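Local coordinates for acetyltransferase (Agrobacterium tumefaciens, PDB 2DXQ), which is a putative acetyltransferase of the GNAT family, and so probably transfers an acetyl group from acetyl-CoA to an acceptor not yet identified, at residues Leu20-Val25 with Val88-Arg93; Leu51-Ala56 with Thr65-Ile70; Ala82-Val87 with Tyr116-Leu121. All coordinates share one frame; numbering follows the deposited sequence.

Interaction 1 of 3, residues Leu20-Val25 with Val88-Arg93; sequences LELYQV and VTLEAR
Leu-22 and Val-25, on one side of a helix turn, pack on Val-88 and Leu-90 of an extended chain, with the CA atoms of Leu-22 and Val-88 6.5 Å apart and those of Val-25 and Leu-90 7.2 Å apart. No hydrogen bond joins the two segments. Val-88 points at the helix. Its CG2 is anti to the backbone N and lies 3.4 Å from Leu-22 O, and also meets Val-25 CG1. The other branch, CG1, touches Leu-22 CB at 4.0 Å and Tyr-23 CD1 at 4.1 Å, coming at the ring obliquely. Leu-90 works through one methyl. Its CD2 lies 3.8 Å from Leu-22 CD2 and equally close to Val-25 CG2, and the leucine crosses both of these side chains at about a right angle. Val-25 CG1 also reaches the backbone Thr-89 O at 3.7 Å. The side chains meet one another only through carbon atoms; Leu-22 and Val-88 are buried and Val-25 is exposed. Helix 16-26 here covers the end of strand 81-88 and the start of the loop leading to helix 98-112. Leu-22 also packs on Pro-62 and Thr-65 of strand 61-71, while Tyr-23 meets Thr-75 of the second subunit.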
ATOM      1  N   LEU A  20     -12.525  -4.293  15.847  1.00 15.19           N
ATOM      2  CA  LEU A  20     -13.222  -3.003  15.859  1.00 14.94           C
ATOM      3  C   LEU A  20     -12.862  -2.182  17.106  1.00 15.22           C
ATOM      4  O   LEU A  20     -12.673  -0.965  17.030  1.00 14.94           O
ATOM      5  CB  LEU A  20     -14.742  -3.198  15.712  1.00 14.91           C
ATOM      6  CG  LEU A  20     -15.237  -3.721  14.350  1.00 15.09           C
ATOM      7  CD1 LEU A  20     -16.726  -4.054  14.421  1.00 13.56           C
ATOM      8  CD2 LEU A  20     -15.001  -2.648  13.259  1.00 13.79           C
ATOM      9  N   GLU A  21     -12.731  -2.841  18.253  1.00 16.09           N
ATOM     10  CA  GLU A  21     -12.296  -2.142  19.468  1.00 16.60           C
ATOM     11  C   GLU A  21     -10.915  -1.515  19.318  1.00 15.73           C
ATOM     12  O   GLU A  21     -10.688  -0.373  19.738  1.00 16.08           O
ATOM     13  CB  GLU A  21     -12.358  -3.080  20.676  1.00 17.52           C
ATOM     14  CG  GLU A  21     -13.777  -3.575  20.943  1.00 22.71           C
ATOM     15  CD  GLU A  21     -13.928  -4.333  22.247  1.00 28.19           C
ATOM     16  OE1 GLU A  21     -12.948  -4.429  23.017  1.00 29.68           O
ATOM     17  OE2 GLU A  21     -15.052  -4.824  22.501  1.00 32.01           O
ATOM     18  N   LEU A  22      -9.999  -2.246  18.692  1.00 15.39           N
ATOM     19  CA  LEU A  22      -8.662  -1.711  18.422  1.00 14.47           C
ATOM     20  C   LEU A  22      -8.718  -0.511  17.485  1.00 14.62           C
ATOM     21  O   LEU A  22      -8.061   0.487  17.717  1.00 14.30           O
ATOM     22  CB  LEU A  22      -7.742  -2.799  17.853  1.00 14.25           C
ATOM     23  CG  LEU A  22      -7.312  -3.888  18.845  1.00 13.35           C
ATOM     24  CD1 LEU A  22      -6.565  -5.002  18.114  1.00 13.74           C
ATOM     25  CD2 LEU A  22      -6.417  -3.278  19.947  1.00 16.38           C
ATOM     26  N   TYR A  23      -9.523  -0.600  16.431  1.00 14.79           N
ATOM     27  CA  TYR A  23      -9.598   0.496  15.468  1.00 15.12           C
ATOM     28  C   TYR A  23     -10.301   1.723  16.049  1.00 15.69           C
ATOM     29  O   TYR A  23     -10.049   2.843  15.622  1.00 15.48           O
ATOM     30  CB  TYR A  23     -10.270   0.025  14.178  1.00 15.50           C
ATOM     31  CG  TYR A  23      -9.502  -1.037  13.412  1.00 14.41           C
ATOM     32  CD1 TYR A  23      -8.103  -1.035  13.368  1.00 13.69           C
ATOM     33  CD2 TYR A  23     -10.177  -2.014  12.705  1.00 15.07           C
ATOM     34  CE1 TYR A  23      -7.410  -1.996  12.656  1.00 15.24           C
ATOM     35  CE2 TYR A  23      -9.505  -2.973  11.969  1.00 15.99           C
ATOM     36  CZ  TYR A  23      -8.119  -2.967  11.953  1.00 15.69           C
ATOM     37  OH  TYR A  23      -7.457  -3.918  11.224  1.00 18.52           O
ATOM     38  N   GLN A  24     -11.140   1.517  17.057  1.00 15.87           N
ATOM     39  CA  GLN A  24     -11.707   2.631  17.817  1.00 17.18           C
ATOM     40  C   GLN A  24     -10.651   3.330  18.681  1.00 17.88           C
ATOM     41  O   GLN A  24     -10.685   4.558  18.847  1.00 18.63           O
ATOM     42  CB  GLN A  24     -12.925   2.160  18.626  1.00 17.87           C
ATOM     43  CG  GLN A  24     -14.118   1.919  17.677  1.00 20.45           C
ATOM     44  CD  GLN A  24     -15.131   0.890  18.148  1.00 24.82           C
ATOM     45  OE1 GLN A  24     -15.254   0.624  19.347  1.00 26.57           O
ATOM     46  NE2 GLN A  24     -15.892   0.319  17.190  1.00 25.21           N
ATOM     47  N   VAL A  25      -9.703   2.553  19.205  1.00 17.51           N
ATOM     48  CA  VAL A  25      -8.528   3.120  19.895  1.00 18.67           C
ATOM     49  C   VAL A  25      -7.666   3.934  18.941  1.00 18.73           C
ATOM     50  O   VAL A  25      -7.245   5.064  19.266  1.00 19.13           O
ATOM     51  CB  VAL A  25      -7.679   2.011  20.589  1.00 18.49           C
ATOM     52  CG1 VAL A  25      -6.340   2.572  21.097  1.00 20.60           C
ATOM     53  CG2 VAL A  25      -8.474   1.383  21.730  1.00 19.67           C
ATOM     54  N   VAL A  88      -2.065  -0.736  15.523  1.00 14.44           N
ATOM     55  CA  VAL A  88      -2.541  -0.172  16.776  1.00 16.18           C
ATOM     56  C   VAL A  88      -2.160  -1.005  17.968  1.00 17.16           C
ATOM     57  O   VAL A  88      -2.124  -2.231  17.901  1.00 16.25           O
ATOM     58  CB  VAL A  88      -4.068   0.214  16.758  1.00 17.34           C
ATOM     59  CG1 VAL A  88      -4.911  -0.742  15.992  1.00 18.44           C
ATOM     60  CG2 VAL A  88      -4.639   0.485  18.153  1.00 18.38           C
ATOM     61  N   THR A  89      -1.847  -0.283  19.039  1.00 18.68           N
ATOM     62  CA  THR A  89      -1.568  -0.828  20.335  1.00 21.21           C
ATOM     63  C   THR A  89      -2.386  -0.029  21.349  1.00 21.95           C
ATOM     64  O   THR A  89      -3.031   0.963  21.021  1.00 22.31           O
ATOM     65  CB  THR A  89      -0.069  -0.661  20.700  1.00 21.21           C
ATOM     66  OG1 THR A  89       0.301   0.735  20.688  1.00 22.74           O
ATOM     67  CG2 THR A  89       0.803  -1.397  19.727  1.00 21.61           C
ATOM     68  N   LEU A  90      -2.295  -0.427  22.602  1.00 23.11           N
ATOM     69  CA  LEU A  90      -3.127   0.168  23.628  1.00 23.27           C
ATOM     70  C   LEU A  90      -2.333   1.038  24.583  1.00 24.32           C
ATOM     71  O   LEU A  90      -1.209   0.643  24.959  1.00 24.07           O
ATOM     72  CB  LEU A  90      -3.801  -0.949  24.392  1.00 22.61           C
ATOM     73  CG  LEU A  90      -4.722  -1.844  23.550  1.00 22.69           C
ATOM     74  CD1 LEU A  90      -5.277  -2.981  24.398  1.00 23.12           C
ATOM     75  CD2 LEU A  90      -5.856  -1.049  22.930  1.00 25.21           C
ATOM     76  N   GLU A  91      -2.919   2.187  24.984  1.00 24.33           N
ATOM     77  CA  GLU A  91      -2.404   3.005  26.127  1.00 25.50           C
ATOM     78  C   GLU A  91      -1.782   1.972  27.060  1.00 25.22           C
ATOM     79  O   GLU A  91      -0.700   2.209  27.635  1.00 26.38           O
ATOM     80  CB  GLU A  91      -3.499   3.832  26.787  1.00 25.82           C
ATOM     81  N   ALA A  92      -2.462   0.852  27.318  1.00 25.38           N
ATOM     82  CA  ALA A  92      -2.914   0.444  28.654  1.00 24.63           C
ATOM     83  C   ALA A  92      -1.972  -0.792  28.624  1.00 24.68           C
ATOM     84  O   ALA A  92      -1.770  -1.507  29.628  1.00 23.72           O
ATOM     85  CB  ALA A  92      -4.332  -0.024  28.678  1.00 24.72           C
ATOM     86  N   ARG A  93      -1.391  -1.016  27.435  1.00 24.39           N
ATOM     87  CA  ARG A  93      -0.299  -1.991  27.216  1.00 24.58           C
ATOM     88  C   ARG A  93       0.986  -1.373  26.632  1.00 25.35           C
ATOM     89  O   ARG A  93       1.814  -2.074  26.036  1.00 25.06           O
ATOM     90  CB  ARG A  93      -0.769  -3.163  26.345  1.00 24.26           C
ATOM     91  CG  ARG A  93      -1.899  -3.996  26.940  1.00 23.97           C
ATOM     92  CD  ARG A  93      -1.487  -4.739  28.249  1.00 23.43           C
ATOM     93  NE  ARG A  93      -2.566  -5.616  28.708  1.00 22.32           N
ATOM     94  CZ  ARG A  93      -3.630  -5.230  29.416  1.00 24.50           C
ATOM     95  NH1 ARG A  93      -3.779  -3.962  29.806  1.00 25.05           N
ATOM     96  NH2 ARG A  93      -4.553  -6.116  29.746  1.00 22.83           N
TER

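Interaction 2 of 3, residues Leu51-Ala56 with Thr65-Ile70; sequences LTIFVA and TATLLI
Thr-52 and Leu-68 face each other as an antiparallel hydrogen-bonded pair. Thr-52 N reaches Leu-68 O at 3.0 Å, and Leu-68 N gives a straighter bond (171°) back to Thr-52 O. Phe-54 and Ala-66 form the next such pair. Phe-54 O is gripped twice: Ala-66 N at 3.2 Å and Thr-65 OG1 at 2.8 Å approach from opposite faces of the carbonyl plane. Thr-65 OG1 is anti to its backbone N (chi1 -175°), which turns the hydroxyl to the neighbouring strand. Thr-65 OG1 also lies 3.4 Å from Ile-53 CG2. Further along this face, Leu-51 and Leu-69 lie side by side, with Leu-69 CD2 3.7 Å from Leu-51 CG. On the other face, Phe-54 and Leu-68 point the same way. Leu-68 CD2 meets the ring edge near its plane, 4.0 Å from Phe-54 CE2, while Thr-52 CG2 lies over a ring face, toward the rim. Helix 98-112 covers this side, and His-105 makes an edge-to-face contact with Phe-54. Leu-19 and Tyr-23 of helix 16-26 cover Ile-53, Val-55, Thr-65 and Thr-67, while Pro-72 and Tyr-81 of the second subunit pack on Leu-51 and Leu-69. This is the beta hairpin of strands 51-58 and 61-71, with helices on both faces as in the GNAT fold.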
ATOM      1  N   LEU A  51      -3.586  -9.987   1.435  1.00 13.51           N
ATOM      2  CA  LEU A  51      -3.890  -9.191   2.631  1.00 13.36           C
ATOM      3  C   LEU A  51      -4.027 -10.118   3.838  1.00 13.44           C
ATOM      4  O   LEU A  51      -4.775 -11.096   3.783  1.00 13.26           O
ATOM      5  CB  LEU A  51      -5.203  -8.429   2.431  1.00 13.37           C
ATOM      6  CG  LEU A  51      -5.688  -7.441   3.512  1.00 13.65           C
ATOM      7  CD1 LEU A  51      -6.659  -6.432   2.892  1.00 15.12           C
ATOM      8  CD2 LEU A  51      -6.332  -8.120   4.733  1.00 15.83           C
ATOM      9  N   THR A  52      -3.323  -9.797   4.922  1.00 13.31           N
ATOM     10  CA  THR A  52      -3.475 -10.520   6.179  1.00 14.64           C
ATOM     11  C   THR A  52      -3.536  -9.519   7.317  1.00 14.69           C
ATOM     12  O   THR A  52      -2.684  -8.638   7.402  1.00 14.32           O
ATOM     13  CB  THR A  52      -2.319 -11.513   6.439  1.00 14.67           C
ATOM     14  OG1 THR A  52      -2.162 -12.407   5.326  1.00 16.79           O
ATOM     15  CG2 THR A  52      -2.618 -12.324   7.698  1.00 16.44           C
ATOM     16  N   ILE A  53      -4.556  -9.640   8.167  1.00 14.87           N
ATOM     17  CA  ILE A  53      -4.625  -8.843   9.389  1.00 14.31           C
ATOM     18  C   ILE A  53      -4.022  -9.732  10.481  1.00 14.83           C
ATOM     19  O   ILE A  53      -4.505 -10.844  10.702  1.00 15.33           O
ATOM     20  CB  ILE A  53      -6.084  -8.499   9.798  1.00 14.24           C
ATOM     21  CG1 ILE A  53      -6.836  -7.733   8.699  1.00 14.16           C
ATOM     22  CG2 ILE A  53      -6.080  -7.693  11.123  1.00 13.36           C
ATOM     23  CD1 ILE A  53      -8.387  -7.668   8.923  1.00 15.33           C
ATOM     24  N   PHE A  54      -2.971  -9.251  11.150  1.00 13.73           N
ATOM     25  CA  PHE A  54      -2.366  -9.994  12.246  1.00 13.30           C
ATOM     26  C   PHE A  54      -2.799  -9.398  13.571  1.00 12.96           C
ATOM     27  O   PHE A  54      -2.961  -8.190  13.661  1.00 12.41           O
ATOM     28  CB  PHE A  54      -0.849  -9.964  12.136  1.00 13.78           C
ATOM     29  CG  PHE A  54      -0.328 -10.767  10.988  1.00 15.51           C
ATOM     30  CD1 PHE A  54      -0.400 -12.163  11.019  1.00 18.66           C
ATOM     31  CD2 PHE A  54       0.200 -10.137   9.866  1.00 17.80           C
ATOM     32  CE1 PHE A  54       0.076 -12.929   9.938  1.00 17.98           C
ATOM     33  CE2 PHE A  54       0.671 -10.883   8.787  1.00 17.42           C
ATOM     34  CZ  PHE A  54       0.613 -12.271   8.823  1.00 17.51           C
ATOM     35  N   VAL A  55      -2.996 -10.253  14.579  1.00 12.86           N
ATOM     36  CA  VAL A  55      -3.295  -9.813  15.942  1.00 13.60           C
ATOM     37  C   VAL A  55      -2.339 -10.457  16.952  1.00 13.85           C
ATOM     38  O   VAL A  55      -1.954 -11.609  16.796  1.00 14.60           O
ATOM     39  CB  VAL A  55      -4.768 -10.113  16.375  1.00 14.17           C
ATOM     40  CG1 VAL A  55      -5.748  -9.188  15.660  1.00 14.68           C
ATOM     41  CG2 VAL A  55      -5.156 -11.590  16.119  1.00 14.28           C
ATOM     42  N   ALA A  56      -1.940  -9.695  17.969  1.00 13.94           N
ATOM     43  CA  ALA A  56      -1.343 -10.278  19.163  1.00 14.08           C
ATOM     44  C   ALA A  56      -2.476 -10.386  20.156  1.00 14.40           C
ATOM     45  O   ALA A  56      -3.320  -9.478  20.250  1.00 13.70           O
ATOM     46  CB  ALA A  56      -0.227  -9.375  19.724  1.00 14.07           C
ATOM     47  N   THR A  65      -2.568  -4.984  16.605  1.00 12.68           N
ATOM     48  CA  THR A  65      -2.842  -5.456  15.251  1.00 11.98           C
ATOM     49  C   THR A  65      -2.000  -4.684  14.246  1.00 12.33           C
ATOM     50  O   THR A  65      -1.548  -3.566  14.521  1.00 12.73           O
ATOM     51  CB  THR A  65      -4.358  -5.340  14.899  1.00 11.88           C
ATOM     52  OG1 THR A  65      -4.613  -5.916  13.605  1.00 12.57           O
ATOM     53  CG2 THR A  65      -4.804  -3.908  14.881  1.00 12.40           C
ATOM     54  N   ALA A  66      -1.751  -5.329  13.109  1.00 12.11           N
ATOM     55  CA  ALA A  66      -1.148  -4.689  11.932  1.00 12.49           C
ATOM     56  C   ALA A  66      -1.670  -5.446  10.724  1.00 12.65           C
ATOM     57  O   ALA A  66      -1.828  -6.676  10.780  1.00 12.55           O
ATOM     58  CB  ALA A  66       0.364  -4.791  11.994  1.00 12.14           C
ATOM     59  N   THR A  67      -1.896  -4.723   9.627  1.00 12.09           N
ATOM     60  CA  THR A  67      -2.374  -5.353   8.402  1.00 12.13           C
ATOM     61  C   THR A  67      -1.253  -5.348   7.370  1.00 12.04           C
ATOM     62  O   THR A  67      -0.636  -4.308   7.114  1.00 12.05           O
ATOM     63  CB  THR A  67      -3.600  -4.607   7.851  1.00 12.21           C
ATOM     64  OG1 THR A  67      -4.649  -4.614   8.839  1.00 12.99           O
ATOM     65  CG2 THR A  67      -4.085  -5.235   6.514  1.00 12.02           C
ATOM     66  N   LEU A  68      -1.006  -6.515   6.785  1.00 12.11           N
ATOM     67  CA  LEU A  68       0.012  -6.670   5.762  1.00 12.35           C
ATOM     68  C   LEU A  68      -0.658  -6.737   4.401  1.00 13.35           C
ATOM     69  O   LEU A  68      -1.620  -7.484   4.220  1.00 13.29           O
ATOM     70  CB  LEU A  68       0.806  -7.956   5.997  1.00 11.94           C
ATOM     71  CG  LEU A  68       1.872  -8.316   4.967  1.00 12.37           C
ATOM     72  CD1 LEU A  68       2.986  -7.250   4.902  1.00 12.50           C
ATOM     73  CD2 LEU A  68       2.435  -9.697   5.346  1.00 12.33           C
ATOM     74  N   LEU A  69      -0.126  -5.972   3.451  1.00 13.33           N
ATOM     75  CA  LEU A  69      -0.635  -5.980   2.077  1.00 14.09           C
ATOM     76  C   LEU A  69       0.521  -6.373   1.167  1.00 14.32           C
ATOM     77  O   LEU A  69       1.476  -5.619   1.005  1.00 14.30           O
ATOM     78  CB  LEU A  69      -1.162  -4.593   1.683  1.00 14.57           C
ATOM     79  CG  LEU A  69      -2.080  -3.875   2.683  1.00 16.58           C
ATOM     80  CD1 LEU A  69      -2.296  -2.427   2.263  1.00 18.40           C
ATOM     81  CD2 LEU A  69      -3.418  -4.617   2.789  1.00 18.39           C
ATOM     82  N   ILE A  70       0.446  -7.562   0.588  1.00 14.49           N
ATOM     83  CA  ILE A  70       1.489  -8.033  -0.332  1.00 14.70           C
ATOM     84  C   ILE A  70       0.965  -7.847  -1.747  1.00 15.43           C
ATOM     85  O   ILE A  70      -0.165  -8.247  -2.050  1.00 15.83           O
ATOM     86  CB  ILE A  70       1.856  -9.520  -0.096  1.00 15.08           C
ATOM     87  CG1 ILE A  70       2.469  -9.703   1.302  1.00 14.88           C
ATOM     88  CG2 ILE A  70       2.849  -9.998  -1.174  1.00 15.44           C
ATOM     89  CD1 ILE A  70       2.616 -11.195   1.743  1.00 15.39           C
TER

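Interaction 3 of 3, residues Ala82-Val87 with Tyr116-Leu121; sequences AFIENV and YKVMLL. With PO4 (phosphate ion), chain D.
Ala-82 to Ile-84 pair with Lys-117 to Met-119 as the parallel strands of a beta-alpha-beta crossover through helix 98-112. Met-119 N bonds to Ala-82 O at 2.8 Å, and Ile-84 N to Met-119 O at 2.9 Å. Selenomethionine Met-119, bent at chi3 (-73°), lays CE over one face of the Phe-83 ring, 3.8 Å from its centroid, in a CH-pi contact. On the helix side, Ile-84 CD1 meets Val-118 CG1 at 3.7 Å, and Ile-84 CG2 touches Leu-120 CD1. Direct backbone pairing stops here. One water bridges Ile-84 O and Leu-121 N, and a second joins Leu-121 O to Glu-85 OE2. At the other end, Tyr-116 OH donates to phosphate O1 at 2.9 Å. The ion probably comes from the crystallisation liquor, and Arg-76 of the same chain and Arg-148 of the second subunit also hydrogen-bond to it. A strand of the second subunit pairs antiparallel with 117-121, and the two Phe-83 rings stack across the interface. Asn-86 has a positive phi (47°), which turns the chain beyond the paired part. Such a distorted strand parting from its parallel neighbour is consistent with the V-shaped opening that takes acetyl-CoA in GNAT enzymes.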
ATOM      1  N   ALA A  82       5.462  -4.868  -0.286  1.00 13.42           N
ATOM      2  CA  ALA A  82       4.398  -4.887   0.702  1.00 12.91           C
ATOM      3  C   ALA A  82       4.252  -3.551   1.392  1.00 12.55           C
ATOM      4  O   ALA A  82       5.215  -2.783   1.475  1.00 12.70           O
ATOM      5  CB  ALA A  82       4.667  -5.973   1.739  1.00 13.69           C
ATOM      6  N   PHE A  83       3.042  -3.291   1.885  1.00 12.05           N
ATOM      7  CA  PHE A  83       2.792  -2.193   2.820  1.00 11.61           C
ATOM      8  C   PHE A  83       2.298  -2.771   4.133  1.00 11.85           C
ATOM      9  O   PHE A  83       1.663  -3.846   4.165  1.00 11.25           O
ATOM     10  CB  PHE A  83       1.676  -1.295   2.311  1.00 12.03           C
ATOM     11  CG  PHE A  83       2.004  -0.563   1.045  1.00 14.34           C
ATOM     12  CD1 PHE A  83       2.665   0.652   1.091  1.00 16.08           C
ATOM     13  CD2 PHE A  83       1.626  -1.085  -0.182  1.00 16.85           C
ATOM     14  CE1 PHE A  83       2.967   1.341  -0.086  1.00 18.69           C
ATOM     15  CE2 PHE A  83       1.905  -0.398  -1.367  1.00 18.66           C
ATOM     16  CZ  PHE A  83       2.575   0.818  -1.315  1.00 17.67           C
ATOM     17  N   ILE A  84       2.534  -2.033   5.206  1.00 11.33           N
ATOM     18  CA  ILE A  84       1.901  -2.349   6.493  1.00 11.80           C
ATOM     19  C   ILE A  84       1.016  -1.187   6.918  1.00 12.36           C
ATOM     20  O   ILE A  84       1.444  -0.022   6.866  1.00 12.66           O
ATOM     21  CB  ILE A  84       2.947  -2.715   7.572  1.00 11.79           C
ATOM     22  CG1 ILE A  84       3.580  -4.072   7.221  1.00 12.83           C
ATOM     23  CG2 ILE A  84       2.297  -2.786   8.969  1.00 11.78           C
ATOM     24  CD1 ILE A  84       4.717  -4.472   8.152  1.00 14.36           C
ATOM     25  N   GLU A  85      -0.219  -1.501   7.303  1.00 12.59           N
ATOM     26  CA  GLU A  85      -1.209  -0.474   7.612  1.00 13.25           C
ATOM     27  C   GLU A  85      -1.973  -0.764   8.894  1.00 13.20           C
ATOM     28  O   GLU A  85      -1.939  -1.874   9.415  1.00 12.40           O
ATOM     29  CB  GLU A  85      -2.208  -0.340   6.453  1.00 13.97           C
ATOM     30  CG  GLU A  85      -1.806   0.744   5.427  1.00 17.03           C
ATOM     31  CD  GLU A  85      -1.826   2.135   6.032  1.00 19.72           C
ATOM     32  OE1 GLU A  85      -2.372   2.294   7.152  1.00 20.40           O
ATOM     33  OE2 GLU A  85      -1.276   3.072   5.412  1.00 19.34           O
ATOM     34  N   ASN A  86      -2.651   0.267   9.388  1.00 13.01           N
ATOM     35  CA  ASN A  86      -3.527   0.188  10.555  1.00 13.73           C
ATOM     36  C   ASN A  86      -2.914  -0.538  11.744  1.00 13.49           C
ATOM     37  O   ASN A  86      -3.479  -1.496  12.293  1.00 12.57           O
ATOM     38  CB  ASN A  86      -4.899  -0.346  10.187  1.00 15.35           C
ATOM     39  CG  ASN A  86      -5.646   0.605   9.271  1.00 15.13           C
ATOM     40  OD1 ASN A  86      -5.533   1.832   9.409  1.00 18.74           O
ATOM     41  ND2 ASN A  86      -6.385   0.055   8.328  1.00 16.74           N
ATOM     42  N   VAL A  87      -1.750  -0.044  12.136  1.00 13.54           N
ATOM     43  CA  VAL A  87      -1.071  -0.590  13.302  1.00 13.49           C
ATOM     44  C   VAL A  87      -1.632   0.075  14.557  1.00 14.44           C
ATOM     45  O   VAL A  87      -1.660   1.309  14.654  1.00 14.20           O
ATOM     46  CB  VAL A  87       0.437  -0.308  13.203  1.00 13.64           C
ATOM     47  CG1 VAL A  87       1.137  -0.742  14.460  1.00 14.64           C
ATOM     48  CG2 VAL A  87       1.018  -1.021  11.985  1.00 13.86           C
ATOM     49  N   TYR A 116      10.686  -7.652  -1.840  1.00 16.06           N
ATOM     50  CA  TYR A 116      11.989  -6.994  -1.777  1.00 16.22           C
ATOM     51  C   TYR A 116      12.031  -5.812  -0.810  1.00 16.23           C
ATOM     52  O   TYR A 116      13.097  -5.412  -0.337  1.00 15.66           O
ATOM     53  CB  TYR A 116      12.496  -6.617  -3.170  1.00 17.79           C
ATOM     54  CG  TYR A 116      11.840  -5.425  -3.820  1.00 17.63           C
ATOM     55  CD1 TYR A 116      10.711  -5.577  -4.617  1.00 19.81           C
ATOM     56  CD2 TYR A 116      12.385  -4.150  -3.678  1.00 18.25           C
ATOM     57  CE1 TYR A 116      10.123  -4.483  -5.241  1.00 20.16           C
ATOM     58  CE2 TYR A 116      11.792  -3.054  -4.293  1.00 20.70           C
ATOM     59  CZ  TYR A 116      10.668  -3.232  -5.072  1.00 19.36           C
ATOM     60  OH  TYR A 116      10.083  -2.146  -5.702  1.00 22.21           O
ATOM     61  N   LYS A 117      10.863  -5.244  -0.528  1.00 15.38           N
ATOM     62  CA  LYS A 117      10.771  -4.150   0.422  1.00 14.79           C
ATOM     63  C   LYS A 117       9.416  -4.181   1.122  1.00 14.22           C
ATOM     64  O   LYS A 117       8.441  -4.754   0.610  1.00 14.28           O
ATOM     65  CB  LYS A 117      10.973  -2.798  -0.272  1.00 14.80           C
ATOM     66  CG  LYS A 117       9.836  -2.420  -1.200  1.00 15.23           C
ATOM     67  CD  LYS A 117      10.066  -1.056  -1.866  1.00 16.52           C
ATOM     68  CE  LYS A 117       9.074  -0.885  -3.004  1.00 19.22           C
ATOM     69  NZ  LYS A 117       9.154   0.488  -3.608  1.00 23.88           N
ATOM     70  N   VAL A 118       9.377  -3.599   2.310  1.00 13.44           N
ATOM     71  CA  VAL A 118       8.129  -3.382   3.033  1.00 12.65           C
ATOM     72  C   VAL A 118       8.066  -1.891   3.369  1.00 12.94           C
ATOM     73  O   VAL A 118       9.024  -1.353   3.898  1.00 12.05           O
ATOM     74  CB  VAL A 118       8.061  -4.234   4.326  1.00 13.07           C
ATOM     75  CG1 VAL A 118       6.717  -4.013   5.038  1.00 13.85           C
ATOM     76  CG2 VAL A 118       8.225  -5.717   3.986  1.00 13.75           C
HETATM   77  N   MSE A 119       6.933  -1.252   3.081  1.00 13.14           N
HETATM   78  CA  MSE A 119       6.788   0.193   3.290  1.00 15.04           C
HETATM   79  C   MSE A 119       5.699   0.507   4.308  1.00 13.44           C
HETATM   80  O   MSE A 119       4.753  -0.261   4.481  1.00 12.15           O
HETATM   81  CB  MSE A 119       6.445   0.874   1.959  1.00 14.46           C
HETATM   82  CG  MSE A 119       7.589   0.826   0.966  1.00 17.03           C
HETATM   83 SE   MSE A 119       6.961   1.398  -0.796  1.00 23.75          SE
HETATM   84  CE  MSE A 119       5.941  -0.172  -1.230  1.00 21.75           C
ATOM     85  N   LEU A 120       5.801   1.673   4.933  1.00 12.63           N
ATOM     86  CA  LEU A 120       4.799   2.097   5.887  1.00 13.26           C
ATOM     87  C   LEU A 120       4.778   3.609   5.909  1.00 13.74           C
ATOM     88  O   LEU A 120       5.831   4.227   5.866  1.00 12.93           O
ATOM     89  CB  LEU A 120       5.131   1.537   7.280  1.00 13.60           C
ATOM     90  CG  LEU A 120       4.158   1.923   8.393  1.00 15.09           C
ATOM     91  CD1 LEU A 120       3.964   0.769   9.374  1.00 16.28           C
ATOM     92  CD2 LEU A 120       4.641   3.179   9.111  1.00 14.46           C
ATOM     93  N   LEU A 121       3.574   4.182   5.966  1.00 14.19           N
ATOM     94  CA  LEU A 121       3.382   5.616   6.063  1.00 15.60           C
ATOM     95  C   LEU A 121       2.630   5.941   7.334  1.00 16.41           C
ATOM     96  O   LEU A 121       1.591   5.341   7.623  1.00 16.60           O
ATOM     97  CB  LEU A 121       2.570   6.139   4.865  1.00 16.09           C
ATOM     98  CG  LEU A 121       3.337   6.305   3.560  1.00 18.33           C
ATOM     99  CD1 LEU A 121       2.535   7.194   2.600  1.00 17.81           C
ATOM    100  CD2 LEU A 121       4.682   6.940   3.836  1.00 22.97           C
TER
HETATM  101  P   PO4 D4285      12.500   0.899  -5.116  1.00 40.63           P
HETATM  102  O1  PO4 D4285      12.367  -0.400  -5.852  1.00 41.56           O
HETATM  103  O2  PO4 D4285      13.783   0.940  -4.346  1.00 41.89           O
HETATM  104  O3  PO4 D4285      12.447   2.061  -6.090  1.00 42.02           O
HETATM  105  O4  PO4 D4285      11.366   1.062  -4.143  1.00 42.69           O
HETATM  106  O   HOH W   1       1.401   2.462   5.437  1.00 16.40           O
HETATM  107  O   HOH W   2      -1.090   5.365   6.715  1.00 22.79           O

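Overall arrangement
From the N terminus, helix 16-26 comes first, and its partner in interaction 1 begins 63 residues on, at the last residue of strand 81-88, and enters the next loop. Interaction 2 closes the short hairpin 51-58/61-71 within that span. Interaction 3 opens on strand 81-88 before interaction 1 is complete, and closes at strand 117-122, so these two cross. Interactions 2 and 3 follow in series, as neighbours in one mixed sheet, where Glu-85 N probably bonds to Thr-67 O and Leu-69 N to Phe-83 O. Val-88 N probably bonds to Thr-65 O, tying interaction 1 to the hairpin. Together they join helix 16-26 to four consecutive strands, and all three touch the second subunit, interaction 3 most.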